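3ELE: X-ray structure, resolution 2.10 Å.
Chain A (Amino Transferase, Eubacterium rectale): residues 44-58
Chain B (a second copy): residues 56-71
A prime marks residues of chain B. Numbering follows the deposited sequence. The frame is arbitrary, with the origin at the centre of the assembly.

Chain A (44-58) NPSIPAPQIVNDTIK
Chain B (56-71) TIKELVTDYDSVALHG

Residues 44-50 of chain A form a proline-rich arm, extended except at Ser46 (-111/-10), where it bends; Ile47 to Pro50 have phi -97 to -58 and psi 143 to 154. The arm leads into a helix, 51-58, which continues beyond the stretch. In chain B, helix 56-63 ends as Tyr64′ leaves helical phi/psi (-75/145); Asp65′ (-57/129) then caps a second helix beginning at Ser66′, its OD2 accepting from Ala68′ N at 3.0 Å. Helices 51-58 and 56-63 run nearly antiparallel, at 160° with axes 9.6 Å apart, while 66-70 lies at 62° to helix 51-58, its axis 12.3 Å away. The register follows from the CA pairs: Lys58 to Lys58′ 5.6 Å, Asn54 to Val61′ 5.7 Å, Pro48 to Val67′ 4.9 Å and Pro45 to Gly71′ 7.4 Å.

At this axial spacing the side chains interleave, with Val61′ and the two isoleucines forming the apolar part. Val61′ (chi1 t) is the main bump. Its CG1 presses against the turn of Asn54, 3.2 Å from Asn54 O and 3.3 Å from Asn54 CB, and lies 3.7 Å from Lys58 CG; its CG2 lies 3.7 Å from Ile57 CG2. Ile57 and Ile57′, both with chi1 m and chi2 t, meet through their CG2 methyls at 3.6 Å, extending the apolar seam. Lys58 (m, t, m, t) lays its aliphatic chain along the margin, CD 3.6 Å from Thr62′ OG1, and its NZ makes a long salt bridge, 3.7 Å, to Asp55 OD1.

Asn54 (chi1 m, chi2 -7°) supplies the polar centre. His70′ (chi1 m, chi2 -71°) points its ring edge at the amide, and His70′ NE2 donates to Asn54 OD1 at 2.8 Å and 158°. Ile57 CD1 approaches His70′ CE1 to 4.0 Å, adding an apolar neighbour to this polar site. The other half of the amide is met by a single ordered water: Asn54 ND2 donates to water 3 at 3.0 Å, and water 3 accepts from Gln51 NE2 at 3.2 Å and donates to Val61′ O at 3.0 Å. A water therefore links the amide to a carbonyl near the helix end.

The arm packs against the start of the second chain B helix. Val67′ (chi1 t) sets its CG2 against the bend of the arm, 3.8 Å from Ser46 O, 3.6 Å from Pro48 N and 4.0 Å from Pro48 CB, a good match of a compact methyl to backbone and a rigid ring. Beside it, Ser66′ (chi1 t) meets the arm through water: water 1 joins Ala49 N (2.9 Å) to Ser66′ OG (3.2 Å), and water 2 joins Ala49 O (2.7 Å) to Ser66′ OG (2.6 Å).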

ATOM      1  N   ASN A  44      -5.675  -5.930 -18.639  1.00 44.92           N
ATOM      2  CA  ASN A  44      -4.256  -5.735 -18.304  1.00 43.93           C
ATOM      3  C   ASN A  44      -3.485  -5.031 -19.406  1.00 43.60           C
ATOM      4  O   ASN A  44      -3.642  -5.399 -20.574  1.00 44.35           O
ATOM      5  CB  ASN A  44      -3.563  -7.078 -18.040  1.00 43.86           C
ATOM      6  CG  ASN A  44      -4.085  -7.805 -16.809  1.00 46.97           C
ATOM      7  OD1 ASN A  44      -4.098  -9.028 -16.793  1.00 51.37           O
ATOM      8  ND2 ASN A  44      -4.503  -7.069 -15.774  1.00 42.39           N
ATOM      9  N   PRO A  45      -2.662  -4.005 -19.060  1.00 42.76           N
ATOM     10  CA  PRO A  45      -1.765  -3.412 -20.050  1.00 42.39           C
ATOM     11  C   PRO A  45      -1.005  -4.479 -20.860  1.00 41.09           C
ATOM     12  O   PRO A  45      -0.430  -5.400 -20.282  1.00 40.60           O
ATOM     13  CB  PRO A  45      -0.802  -2.580 -19.191  1.00 42.87           C
ATOM     14  CG  PRO A  45      -1.645  -2.110 -18.080  1.00 41.76           C
ATOM     15  CD  PRO A  45      -2.583  -3.267 -17.778  1.00 42.79           C
ATOM     16  N   SER A  46      -1.083  -4.366 -22.183  1.00 39.40           N
ATOM     17  CA  SER A  46      -0.467  -5.303 -23.106  1.00 38.64           C
ATOM     18  C   SER A  46       0.715  -4.756 -23.920  1.00 38.79           C
ATOM     19  O   SER A  46       1.376  -5.546 -24.597  1.00 39.86           O
ATOM     20  CB  SER A  46      -1.549  -5.847 -24.035  1.00 39.39           C
ATOM     21  OG  SER A  46      -2.197  -4.793 -24.704  1.00 37.62           O
ATOM     22  N   ILE A  47       0.975  -3.441 -23.885  1.00 37.71           N
ATOM     23  CA  ILE A  47       2.133  -2.837 -24.609  1.00 37.17           C
ATOM     24  C   ILE A  47       3.294  -2.688 -23.609  1.00 36.44           C
ATOM     25  O   ILE A  47       3.034  -2.412 -22.424  1.00 36.12           O
ATOM     26  CB  ILE A  47       1.796  -1.479 -25.319  1.00 37.16           C
ATOM     27  CG1 ILE A  47       1.472  -0.333 -24.312  1.00 38.69           C
ATOM     28  CG2 ILE A  47       0.647  -1.686 -26.337  1.00 33.87           C
ATOM     29  CD1 ILE A  47       1.105   1.022 -24.980  1.00 38.06           C
ATOM     30  N   PRO A  48       4.560  -2.904 -24.052  1.00 34.86           N
ATOM     31  CA  PRO A  48       5.672  -2.749 -23.121  1.00 35.26           C
ATOM     32  C   PRO A  48       5.927  -1.287 -22.753  1.00 36.19           C
ATOM     33  O   PRO A  48       5.590  -0.377 -23.527  1.00 36.10           O
ATOM     34  CB  PRO A  48       6.858  -3.308 -23.904  1.00 33.79           C
ATOM     35  CG  PRO A  48       6.526  -3.052 -25.277  1.00 33.97           C
ATOM     36  CD  PRO A  48       5.054  -3.298 -25.384  1.00 34.62           C
ATOM     37  N   ALA A  49       6.515  -1.079 -21.571  1.00 35.94           N
ATOM     38  CA  ALA A  49       6.882   0.251 -21.096  1.00 34.45           C
ATOM     39  C   ALA A  49       7.837   0.883 -22.119  1.00 33.40           C
ATOM     40  O   ALA A  49       8.559   0.147 -22.810  1.00 34.03           O
ATOM     41  CB  ALA A  49       7.588   0.162 -19.715  1.00 32.50           C
ATOM     42  N   PRO A  50       7.855   2.227 -22.228  1.00 33.17           N
ATOM     43  CA  PRO A  50       8.848   2.851 -23.114  1.00 34.60           C
ATOM     44  C   PRO A  50      10.251   2.544 -22.574  1.00 35.75           C
ATOM     45  O   PRO A  50      10.427   2.404 -21.350  1.00 37.09           O
ATOM     46  CB  PRO A  50       8.538   4.354 -22.984  1.00 34.63           C
ATOM     47  CG  PRO A  50       7.895   4.464 -21.685  1.00 29.75           C
ATOM     48  CD  PRO A  50       7.055   3.257 -21.546  1.00 32.13           C
ATOM     49  N   GLN A  51      11.234   2.475 -23.461  1.00 35.97           N
ATOM     50  CA  GLN A  51      12.589   2.077 -23.070  1.00 37.50           C
ATOM     51  C   GLN A  51      13.237   2.939 -21.969  1.00 37.42           C
ATOM     52  O   GLN A  51      14.062   2.430 -21.223  1.00 38.49           O
ATOM     53  CB  GLN A  51      13.503   1.920 -24.305  1.00 37.56           C
ATOM     54  CG  GLN A  51      14.785   1.105 -24.046  1.00 42.90           C
ATOM     55  CD  GLN A  51      14.516  -0.295 -23.464  1.00 46.30           C
ATOM     56  OE1 GLN A  51      13.720  -1.070 -24.002  1.00 49.63           O
ATOM     57  NE2 GLN A  51      15.174  -0.605 -22.355  1.00 48.52           N
ATOM     58  N   ILE A  52      12.823   4.205 -21.837  1.00 36.72           N
ATOM     59  CA  ILE A  52      13.312   5.109 -20.774  1.00 35.26           C
ATOM     60  C   ILE A  52      13.104   4.545 -19.337  1.00 35.68           C
ATOM     61  O   ILE A  52      13.923   4.802 -18.476  1.00 34.58           O
ATOM     62  CB  ILE A  52      12.718   6.552 -20.937  1.00 35.34           C
ATOM     63  CG1 ILE A  52      13.383   7.587 -20.003  1.00 35.00           C
ATOM     64  CG2 ILE A  52      11.193   6.544 -20.729  1.00 33.96           C
ATOM     65  CD1 ILE A  52      14.868   7.700 -20.122  1.00 35.88           C
ATOM     66  N   VAL A  53      12.048   3.746 -19.118  1.00 36.03           N
ATOM     67  CA  VAL A  53      11.766   3.094 -17.826  1.00 35.23           C
ATOM     68  C   VAL A  53      12.905   2.142 -17.423  1.00 35.55           C
ATOM     69  O   VAL A  53      13.581   2.392 -16.426  1.00 35.62           O
ATOM     70  CB  VAL A  53      10.382   2.355 -17.833  1.00 35.79           C
ATOM     71  CG1 VAL A  53      10.171   1.507 -16.546  1.00 35.40           C
ATOM     72  CG2 VAL A  53       9.246   3.369 -18.004  1.00 30.13           C
ATOM     73  N   ASN A  54      13.117   1.086 -18.214  1.00 35.66           N
ATOM     74  CA  ASN A  54      14.169   0.085 -17.956  1.00 36.23           C
ATOM     75  C   ASN A  54      15.582   0.680 -17.976  1.00 36.94           C
ATOM     76  O   ASN A  54      16.405   0.328 -17.125  1.00 36.94           O
ATOM     77  CB  ASN A  54      14.043  -1.123 -18.909  1.00 35.85           C
ATOM     78  CG  ASN A  54      12.889  -2.079 -18.537  1.00 38.92           C
ATOM     79  OD1 ASN A  54      12.225  -1.956 -17.490  1.00 36.93           O
ATOM     80  ND2 ASN A  54      12.657  -3.047 -19.408  1.00 37.54           N
ATOM     81  N   ASP A  55      15.846   1.582 -18.934  1.00 37.16           N
ATOM     82  CA  ASP A  55      17.106   2.334 -18.998  1.00 37.65           C
ATOM     83  C   ASP A  55      17.355   3.141 -17.714  1.00 36.91           C
ATOM     84  O   ASP A  55      18.454   3.089 -17.163  1.00 37.48           O
ATOM     85  CB  ASP A  55      17.143   3.291 -20.206  1.00 38.67           C
ATOM     86  CG  ASP A  55      17.299   2.581 -21.533  1.00 39.73           C
ATOM     87  OD1 ASP A  55      17.504   1.340 -21.583  1.00 41.91           O
ATOM     88  OD2 ASP A  55      17.220   3.299 -22.555  1.00 40.77           O
ATOM     89  N   THR A  56      16.335   3.847 -17.229  1.00 36.59           N
ATOM     90  CA  THR A  56      16.463   4.641 -15.989  1.00 36.07           C
ATOM     91  C   THR A  56      16.651   3.751 -14.760  1.00 36.70           C
ATOM     92  O   THR A  56      17.486   4.070 -13.915  1.00 38.45           O
ATOM     93  CB  THR A  56      15.269   5.594 -15.734  1.00 36.02           C
ATOM     94  OG1 THR A  56      15.108   6.499 -16.835  1.00 32.68           O
ATOM     95  CG2 THR A  56      15.509   6.415 -14.457  1.00 34.75           C
ATOM     96  N   ILE A  57      15.874   2.668 -14.647  1.00 36.27           N
ATOM     97  CA  ILE A  57      16.020   1.704 -13.534  1.00 35.44           C
ATOM     98  C   ILE A  57      17.468   1.178 -13.478  1.00 37.20           C
ATOM     99  O   ILE A  57      18.074   1.127 -12.396  1.00 36.41           O
ATOM    100  CB  ILE A  57      15.026   0.520 -13.633  1.00 34.54           C
ATOM    101  CG1 ILE A  57      13.589   0.972 -13.391  1.00 32.44           C
ATOM    102  CG2 ILE A  57      15.345  -0.563 -12.594  1.00 39.04           C
ATOM    103  CD1 ILE A  57      12.562  -0.083 -13.748  1.00 31.59           C
ATOM    104  N   LYS A  58      18.004   0.794 -14.640  1.00 39.96           N
ATOM    105  CA  LYS A  58      19.401   0.348 -14.754  1.00 42.37           C
ATOM    106  C   LYS A  58      20.399   1.406 -14.253  1.00 41.95           C
ATOM    107  O   LYS A  58      21.330   1.070 -13.519  1.00 41.52           O
ATOM    108  CB  LYS A  58      19.740  -0.080 -16.196  1.00 43.70           C
ATOM    109  CG  LYS A  58      19.230  -1.483 -16.540  1.00 47.26           C
ATOM    110  CD  LYS A  58      19.534  -1.933 -17.993  1.00 47.24           C
ATOM    111  CE  LYS A  58      18.549  -1.328 -19.020  1.00 51.49           C
ATOM    112  NZ  LYS A  58      18.658  -1.936 -20.384  1.00 46.63           N
TER
ATOM    113  N   THR B  56      20.391  -8.372  -9.335  1.00 38.12           N
ATOM    114  CA  THR B  56      19.125  -8.994  -9.763  1.00 37.29           C
ATOM    115  C   THR B  56      18.187  -7.982 -10.464  1.00 36.88           C
ATOM    116  O   THR B  56      17.573  -8.335 -11.470  1.00 36.04           O
ATOM    117  CB  THR B  56      18.412  -9.738  -8.598  1.00 37.10           C
ATOM    118  OG1 THR B  56      19.311 -10.714  -8.047  1.00 33.61           O
ATOM    119  CG2 THR B  56      17.133 -10.456  -9.096  1.00 33.25           C
ATOM    120  N   ILE B  57      18.113  -6.740  -9.968  1.00 36.92           N
ATOM    121  CA  ILE B  57      17.270  -5.697 -10.595  1.00 37.19           C
ATOM    122  C   ILE B  57      17.775  -5.398 -12.035  1.00 37.01           C
ATOM    123  O   ILE B  57      16.961  -5.310 -12.953  1.00 34.68           O
ATOM    124  CB  ILE B  57      17.169  -4.411  -9.733  1.00 37.42           C
ATOM    125  CG1 ILE B  57      16.450  -4.689  -8.407  1.00 37.64           C
ATOM    126  CG2 ILE B  57      16.379  -3.311 -10.466  1.00 39.04           C
ATOM    127  CD1 ILE B  57      16.588  -3.575  -7.392  1.00 35.88           C
ATOM    128  N   LYS B  58      19.098  -5.270 -12.217  1.00 38.13           N
ATOM    129  CA  LYS B  58      19.703  -5.103 -13.562  1.00 40.30           C
ATOM    130  C   LYS B  58      19.325  -6.283 -14.464  1.00 40.82           C
ATOM    131  O   LYS B  58      18.855  -6.062 -15.581  1.00 40.06           O
ATOM    132  CB  LYS B  58      21.242  -4.978 -13.524  1.00 40.84           C
ATOM    133  CG  LYS B  58      21.759  -3.610 -13.127  1.00 44.37           C
ATOM    134  CD  LYS B  58      23.312  -3.543 -13.111  1.00 43.69           C
ATOM    135  CE  LYS B  58      23.910  -4.269 -11.887  1.00 48.35           C
ATOM    136  NZ  LYS B  58      25.384  -4.179 -11.784  1.00 48.24           N
ATOM    137  N   GLU B  59      19.536  -7.511 -13.957  1.00 41.54           N
ATOM    138  CA  GLU B  59      19.158  -8.764 -14.659  1.00 43.26           C
ATOM    139  C   GLU B  59      17.698  -8.841 -15.101  1.00 41.92           C
ATOM    140  O   GLU B  59      17.435  -9.208 -16.243  1.00 43.16           O
ATOM    141  CB  GLU B  59      19.386 -10.010 -13.795  1.00 42.88           C
ATOM    142  CG  GLU B  59      20.728 -10.647 -13.886  1.00 46.70           C
ATOM    143  CD  GLU B  59      20.736 -12.040 -13.229  1.00 47.64           C
ATOM    144  OE1 GLU B  59      20.023 -12.226 -12.194  1.00 46.68           O
ATOM    145  OE2 GLU B  59      21.455 -12.940 -13.758  1.00 49.56           O
ATOM    146  N   LEU B  60      16.780  -8.550 -14.177  1.00 41.43           N
ATOM    147  CA  LEU B  60      15.328  -8.607 -14.454  1.00 41.43           C
ATOM    148  C   LEU B  60      14.923  -7.579 -15.521  1.00 42.15           C
ATOM    149  O   LEU B  60      14.216  -7.917 -16.472  1.00 43.76           O
ATOM    150  CB  LEU B  60      14.495  -8.439 -13.170  1.00 41.55           C
ATOM    151  CG  LEU B  60      14.515  -9.614 -12.185  1.00 39.61           C
ATOM    152  CD1 LEU B  60      13.938  -9.240 -10.840  1.00 38.47           C
ATOM    153  CD2 LEU B  60      13.776 -10.808 -12.769  1.00 41.66           C
ATOM    154  N   VAL B  61      15.408  -6.349 -15.371  1.00 41.15           N
ATOM    155  CA  VAL B  61      15.161  -5.268 -16.340  1.00 40.54           C
ATOM    156  C   VAL B  61      15.814  -5.529 -17.726  1.00 40.17           C
ATOM    157  O   VAL B  61      15.234  -5.193 -18.766  1.00 40.94           O
ATOM    158  CB  VAL B  61      15.550  -3.889 -15.697  1.00 40.72           C
ATOM    159  CG1 VAL B  61      15.808  -2.834 -16.708  1.00 42.96           C
ATOM    160  CG2 VAL B  61      14.443  -3.455 -14.672  1.00 41.14           C
ATOM    161  N   THR B  62      16.991  -6.150 -17.740  1.00 39.57           N
ATOM    162  CA  THR B  62      17.682  -6.477 -18.985  1.00 38.39           C
ATOM    163  C   THR B  62      17.097  -7.721 -19.680  1.00 38.53           C
ATOM    164  O   THR B  62      16.851  -7.692 -20.895  1.00 36.31           O
ATOM    165  CB  THR B  62      19.204  -6.712 -18.750  1.00 38.78           C
ATOM    166  OG1 THR B  62      19.782  -5.573 -18.098  1.00 37.70           O
ATOM    167  CG2 THR B  62      19.932  -6.967 -20.077  1.00 34.56           C
ATOM    168  N   ASP B  63      16.856  -8.788 -18.908  1.00 39.44           N
ATOM    169  CA  ASP B  63      16.481 -10.107 -19.471  1.00 40.30           C
ATOM    170  C   ASP B  63      15.021 -10.537 -19.440  1.00 40.27           C
ATOM    171  O   ASP B  63      14.573 -11.215 -20.362  1.00 40.75           O
ATOM    172  CB  ASP B  63      17.336 -11.206 -18.806  1.00 40.86           C
ATOM    173  CG  ASP B  63      18.841 -10.952 -18.940  1.00 39.51           C
ATOM    174  OD1 ASP B  63      19.265 -10.260 -19.892  1.00 37.72           O
ATOM    175  OD2 ASP B  63      19.601 -11.448 -18.080  1.00 43.70           O
ATOM    176  N   TYR B  64      14.286 -10.168 -18.400  1.00 40.68           N
ATOM    177  CA  TYR B  64      12.886 -10.588 -18.261  1.00 40.70           C
ATOM    178  C   TYR B  64      12.015  -9.761 -19.238  1.00 40.02           C
ATOM    179  O   TYR B  64      12.299  -8.573 -19.473  1.00 40.79           O
ATOM    180  CB  TYR B  64      12.426 -10.376 -16.807  1.00 41.24           C
ATOM    181  CG  TYR B  64      11.306 -11.254 -16.286  1.00 42.47           C
ATOM    182  CD1 TYR B  64       9.964 -11.045 -16.673  1.00 43.27           C
ATOM    183  CD2 TYR B  64      11.569 -12.239 -15.312  1.00 45.29           C
ATOM    184  CE1 TYR B  64       8.916 -11.837 -16.140  1.00 42.55           C
ATOM    185  CE2 TYR B  64      10.541 -13.033 -14.778  1.00 45.81           C
ATOM    186  CZ  TYR B  64       9.220 -12.833 -15.195  1.00 45.94           C
ATOM    187  OH  TYR B  64       8.241 -13.627 -14.637  1.00 44.62           O
ATOM    188  N   ASP B  65      10.976 -10.391 -19.792  1.00 38.90           N
ATOM    189  CA  ASP B  65      10.014  -9.720 -20.706  1.00 38.73           C
ATOM    190  C   ASP B  65       9.413  -8.510 -19.981  1.00 37.32           C
ATOM    191  O   ASP B  65       8.925  -8.679 -18.881  1.00 35.70           O
ATOM    192  CB  ASP B  65       8.884 -10.682 -21.103  1.00 39.34           C
ATOM    193  CG  ASP B  65       7.767  -9.985 -21.876  1.00 40.45           C
ATOM    194  OD1 ASP B  65       8.020  -9.562 -23.028  1.00 40.38           O
ATOM    195  OD2 ASP B  65       6.653  -9.848 -21.312  1.00 39.69           O
ATOM    196  N   SER B  66       9.431  -7.331 -20.613  1.00 36.87           N
ATOM    197  CA  SER B  66       8.990  -6.065 -19.970  1.00 37.16           C
ATOM    198  C   SER B  66       7.536  -6.072 -19.474  1.00 36.66           C
ATOM    199  O   SER B  66       7.282  -5.744 -18.322  1.00 36.69           O
ATOM    200  CB  SER B  66       9.216  -4.862 -20.904  1.00 37.06           C
ATOM    201  OG  SER B  66       8.946  -3.643 -20.214  1.00 39.31           O
ATOM    202  N   VAL B  67       6.611  -6.482 -20.347  1.00 36.29           N
ATOM    203  CA  VAL B  67       5.174  -6.568 -20.021  1.00 35.81           C
ATOM    204  C   VAL B  67       4.903  -7.466 -18.793  1.00 36.32           C
ATOM    205  O   VAL B  67       4.153  -7.074 -17.872  1.00 37.17           O
ATOM    206  CB  VAL B  67       4.343  -7.082 -21.243  1.00 35.27           C
ATOM    207  CG1 VAL B  67       2.882  -7.351 -20.854  1.00 34.78           C
ATOM    208  CG2 VAL B  67       4.412  -6.082 -22.417  1.00 33.52           C
ATOM    209  N   ALA B  68       5.507  -8.657 -18.805  1.00 35.81           N
ATOM    210  CA  ALA B  68       5.383  -9.637 -17.726  1.00 36.23           C
ATOM    211  C   ALA B  68       6.142  -9.187 -16.475  1.00 36.68           C
ATOM    212  O   ALA B  68       5.653  -9.392 -15.369  1.00 38.75           O
ATOM    213  CB  ALA B  68       5.862 -11.032 -18.193  1.00 35.88           C
ATOM    214  N   LEU B  69       7.319  -8.572 -16.645  1.00 35.93           N
ATOM    215  CA  LEU B  69       8.111  -8.064 -15.512  1.00 35.90           C
ATOM    216  C   LEU B  69       7.368  -6.991 -14.687  1.00 35.26           C
ATOM    217  O   LEU B  69       7.396  -7.032 -13.442  1.00 37.08           O
ATOM    218  CB  LEU B  69       9.460  -7.477 -15.993  1.00 36.04           C
ATOM    219  CG  LEU B  69      10.358  -6.802 -14.931  1.00 36.41           C
ATOM    220  CD1 LEU B  69      10.618  -7.753 -13.771  1.00 33.52           C
ATOM    221  CD2 LEU B  69      11.664  -6.333 -15.567  1.00 35.51           C
ATOM    222  N   HIS B  70       6.725  -6.045 -15.382  1.00 33.77           N
ATOM    223  CA  HIS B  70       6.027  -4.892 -14.738  1.00 33.51           C
ATOM    224  C   HIS B  70       4.505  -5.038 -14.578  1.00 33.73           C
ATOM    225  O   HIS B  70       3.837  -4.122 -14.074  1.00 36.31           O
ATOM    226  CB  HIS B  70       6.339  -3.595 -15.501  1.00 33.60           C
ATOM    227  CG  HIS B  70       7.800  -3.279 -15.606  1.00 32.63           C
ATOM    228  ND1 HIS B  70       8.547  -2.867 -14.524  1.00 28.27           N
ATOM    229  CD2 HIS B  70       8.644  -3.274 -16.671  1.00 34.23           C
ATOM    230  CE1 HIS B  70       9.795  -2.654 -14.909  1.00 36.68           C
ATOM    231  NE2 HIS B  70       9.879  -2.879 -16.211  1.00 29.03           N
ATOM    232  N   GLY B  71       3.974  -6.208 -14.925  1.00 33.77           N
ATOM    233  CA  GLY B  71       2.548  -6.488 -14.858  1.00 33.81           C
ATOM    234  C   GLY B  71       2.050  -6.824 -13.471  1.00 34.66           C
ATOM    235  O   GLY B  71       2.839  -7.158 -12.580  1.00 34.41           O
TER
HETATM  236  O   HOH W   1       5.952  -2.920 -19.390  1.00 34.98           O
HETATM  237  O   HOH W   2       9.975  -1.928 -21.832  1.00 37.45           O
HETATM  238  O   HOH W   3      14.913  -3.621 -21.276  1.00 48.34           O